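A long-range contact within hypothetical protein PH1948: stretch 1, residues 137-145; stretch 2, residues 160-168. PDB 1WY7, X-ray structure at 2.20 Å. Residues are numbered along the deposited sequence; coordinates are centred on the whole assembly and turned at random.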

# COMPACT_ATOMS: atom_id res chain seq x y z
N ALA A 137 -2.44 2.75 10.54
CA ALA A 137 -3.01 1.47 10.10
C ALA A 137 -3.47 0.65 11.31
O ALA A 137 -4.58 0.13 11.33
CB ALA A 137 -1.96 0.66 9.28
N PHE A 138 -2.62 0.54 12.32
CA PHE A 138 -2.98 -0.22 13.51
C PHE A 138 -4.17 0.40 14.25
O PHE A 138 -4.98 -0.30 14.86
CB PHE A 138 -1.77 -0.31 14.44
CG PHE A 138 -0.65 -1.11 13.87
CD1 PHE A 138 0.67 -0.83 14.21
CD2 PHE A 138 -0.90 -2.14 12.96
CE1 PHE A 138 1.71 -1.55 13.67
CE2 PHE A 138 0.13 -2.87 12.41
CZ PHE A 138 1.45 -2.58 12.77
N GLU A 139 -4.27 1.71 14.17
CA GLU A 139 -5.33 2.48 14.81
C GLU A 139 -6.70 2.29 14.16
O GLU A 139 -7.71 2.10 14.85
CB GLU A 139 -4.94 3.96 14.74
CG GLU A 139 -5.60 4.87 15.74
CD GLU A 139 -5.80 6.28 15.20
OE1 GLU A 139 -4.91 6.80 14.49
OE2 GLU A 139 -6.86 6.88 15.50
N ILE A 140 -6.75 2.32 12.83
CA ILE A 140 -8.03 2.23 12.12
C ILE A 140 -8.51 0.87 11.62
O ILE A 140 -9.63 0.75 11.13
CB ILE A 140 -8.08 3.19 10.90
CG1 ILE A 140 -7.08 2.75 9.82
CG2 ILE A 140 -7.76 4.60 11.33
CD1 ILE A 140 -7.25 3.50 8.49
N SER A 141 -7.69 -0.17 11.73
CA SER A 141 -8.10 -1.48 11.25
C SER A 141 -7.57 -2.62 12.11
O SER A 141 -6.69 -2.42 12.94
CB SER A 141 -7.62 -1.68 9.80
OG SER A 141 -8.03 -2.94 9.28
N ASP A 142 -8.12 -3.81 11.91
CA ASP A 142 -7.68 -4.99 12.64
C ASP A 142 -6.82 -5.90 11.75
O ASP A 142 -6.17 -6.83 12.25
CB ASP A 142 -8.88 -5.77 13.19
CG ASP A 142 -9.48 -5.12 14.44
OD1 ASP A 142 -10.64 -5.45 14.77
OD2 ASP A 142 -8.79 -4.31 15.09
N VAL A 143 -6.82 -5.62 10.45
CA VAL A 143 -6.00 -6.37 9.49
C VAL A 143 -5.23 -5.38 8.60
O VAL A 143 -5.82 -4.54 7.93
CB VAL A 143 -6.85 -7.29 8.57
CG1 VAL A 143 -5.92 -8.01 7.58
CG2 VAL A 143 -7.60 -8.32 9.41
N VAL A 144 -3.90 -5.49 8.60
CA VAL A 144 -3.05 -4.59 7.83
C VAL A 144 -2.10 -5.32 6.89
O VAL A 144 -1.46 -6.30 7.28
CB VAL A 144 -2.18 -3.71 8.78
CG1 VAL A 144 -1.23 -2.85 7.97
CG2 VAL A 144 -3.08 -2.89 9.69
N TYR A 145 -2.01 -4.83 5.65
CA TYR A 145 -1.09 -5.38 4.65
C TYR A 145 -0.15 -4.24 4.29
O TYR A 145 -0.59 -3.18 3.85
CB TYR A 145 -1.83 -5.85 3.38
CG TYR A 145 -2.68 -7.10 3.55
CD1 TYR A 145 -2.16 -8.37 3.28
CD2 TYR A 145 -4.00 -7.01 3.98
CE1 TYR A 145 -2.95 -9.52 3.45
CE2 TYR A 145 -4.80 -8.13 4.15
CZ TYR A 145 -4.27 -9.39 3.88
OH TYR A 145 -5.06 -10.50 4.08
N LYS A 160 8.82 -5.90 16.32
CA LYS A 160 8.71 -5.29 17.65
C LYS A 160 7.67 -4.18 17.71
O LYS A 160 6.87 -4.12 18.64
CB LYS A 160 10.07 -4.72 18.11
CG LYS A 160 10.97 -5.74 18.81
CD LYS A 160 12.25 -5.12 19.35
CE LYS A 160 13.18 -4.68 18.23
NZ LYS A 160 14.50 -4.18 18.74
N PHE A 161 7.67 -3.31 16.71
CA PHE A 161 6.72 -2.20 16.68
C PHE A 161 5.26 -2.68 16.62
O PHE A 161 4.41 -2.19 17.36
CB PHE A 161 7.02 -1.28 15.50
CG PHE A 161 6.27 0.03 15.53
CD1 PHE A 161 5.05 0.17 14.88
CD2 PHE A 161 6.81 1.14 16.18
CE1 PHE A 161 4.39 1.39 14.87
CE2 PHE A 161 6.16 2.37 16.18
CZ PHE A 161 4.94 2.49 15.52
N SER A 162 4.98 -3.65 15.75
CA SER A 162 3.62 -4.15 15.64
C SER A 162 3.18 -4.81 16.94
O SER A 162 2.03 -4.69 17.36
CB SER A 162 3.51 -5.17 14.49
OG SER A 162 4.26 -6.35 14.75
N TRP A 163 4.10 -5.52 17.58
CA TRP A 163 3.78 -6.18 18.83
C TRP A 163 3.39 -5.18 19.92
O TRP A 163 2.38 -5.35 20.60
CB TRP A 163 4.96 -7.01 19.33
CG TRP A 163 4.61 -7.81 20.53
CD1 TRP A 163 5.16 -7.71 21.77
CD2 TRP A 163 3.60 -8.82 20.61
NE1 TRP A 163 4.55 -8.60 22.63
CE2 TRP A 163 3.59 -9.29 21.95
CE3 TRP A 163 2.69 -9.37 19.70
CZ2 TRP A 163 2.71 -10.28 22.39
CZ3 TRP A 163 1.82 -10.36 20.14
CH2 TRP A 163 1.83 -10.81 21.47
N GLU A 164 4.19 -4.13 20.06
CA GLU A 164 3.92 -3.11 21.05
C GLU A 164 2.57 -2.47 20.81
O GLU A 164 2.00 -1.87 21.72
CB GLU A 164 4.99 -2.05 21.02
CG GLU A 164 6.35 -2.62 21.22
CD GLU A 164 7.41 -1.54 21.26
OE1 GLU A 164 8.60 -1.90 21.25
OE2 GLU A 164 7.04 -0.34 21.30
N HIS A 165 2.05 -2.59 19.60
CA HIS A 165 0.76 -2.00 19.29
C HIS A 165 -0.36 -3.02 19.18
O HIS A 165 -1.40 -2.75 18.59
CB HIS A 165 0.86 -1.15 18.02
CG HIS A 165 1.65 0.11 18.22
ND1 HIS A 165 1.12 1.23 18.83
CD2 HIS A 165 2.94 0.41 17.95
CE1 HIS A 165 2.05 2.15 18.93
NE2 HIS A 165 3.17 1.68 18.41
N GLY A 166 -0.13 -4.20 19.75
CA GLY A 166 -1.13 -5.24 19.75
C GLY A 166 -1.38 -6.00 18.46
O GLY A 166 -2.48 -6.54 18.26
N PHE A 167 -0.39 -6.04 17.57
CA PHE A 167 -0.53 -6.76 16.30
C PHE A 167 0.55 -7.80 16.10
O PHE A 167 1.69 -7.65 16.56
CB PHE A 167 -0.50 -5.77 15.11
CG PHE A 167 -1.80 -5.03 14.90
CD1 PHE A 167 -2.21 -4.04 15.80
CD2 PHE A 167 -2.62 -5.33 13.82
CE1 PHE A 167 -3.42 -3.38 15.63
CE2 PHE A 167 -3.83 -4.68 13.64
CZ PHE A 167 -4.24 -3.70 14.54
N VAL A 168 0.20 -8.87 15.41
CA VAL A 168 1.15 -9.94 15.11
C VAL A 168 1.21 -10.18 13.61
O VAL A 168 0.21 -10.07 12.91
CB VAL A 168 0.75 -11.25 15.78
CG1 VAL A 168 1.27 -11.29 17.18
CG2 VAL A 168 -0.75 -11.41 15.75

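No hydrogen bond crosses between these stretches; two phenylalanines carry most of the contact, F138 and F167 contributing 121 and 108 Å² of the 311 Å² buried. Their rings form an offset stack, with centroids 4.5 Å apart and planes at 26°, and F138 CD2 lies 3.6 Å from F167 CG. Both CA-to-CB bonds point toward the opposing stretch and both chi1 angles are m (-66° and -78°). F167 CB lies over one face of the F138 ring and F138 CD2 over one face of the F167 ring, so, with the small angle between planes, each ring presents a face to the other.

The edge of F138 near its plane meets another aromatic: its CE1 is 3.9 Å from F161 CD1. The CA-to-CB bond of F161 points sideways, but the end of its side chain comes nearer. S162 CB, 3.7 Å from F138 CZ, and H165 CB, 3.8 Å from F138 CD1, approach obliquely; CB is the closest atom of each, and H165 CG follows at 4.2 Å from F138 CD1.

F167 reaches the backbone where stretch 1 leaves its helix. S141 O lies 3.2 Å from F167 CZ, near the ring plane, an arrangement that sets a carbonyl oxygen against the weakly positive ring edge. V144 CG2, 4.4 Å from F167 CE2, adds a looser apolar contact.

The turn before F167 is closed by a hydrogen bond from F167 N to S162 O, 2.8 Å, while G166, at phi 74°, adopts a conformation that favours glycine.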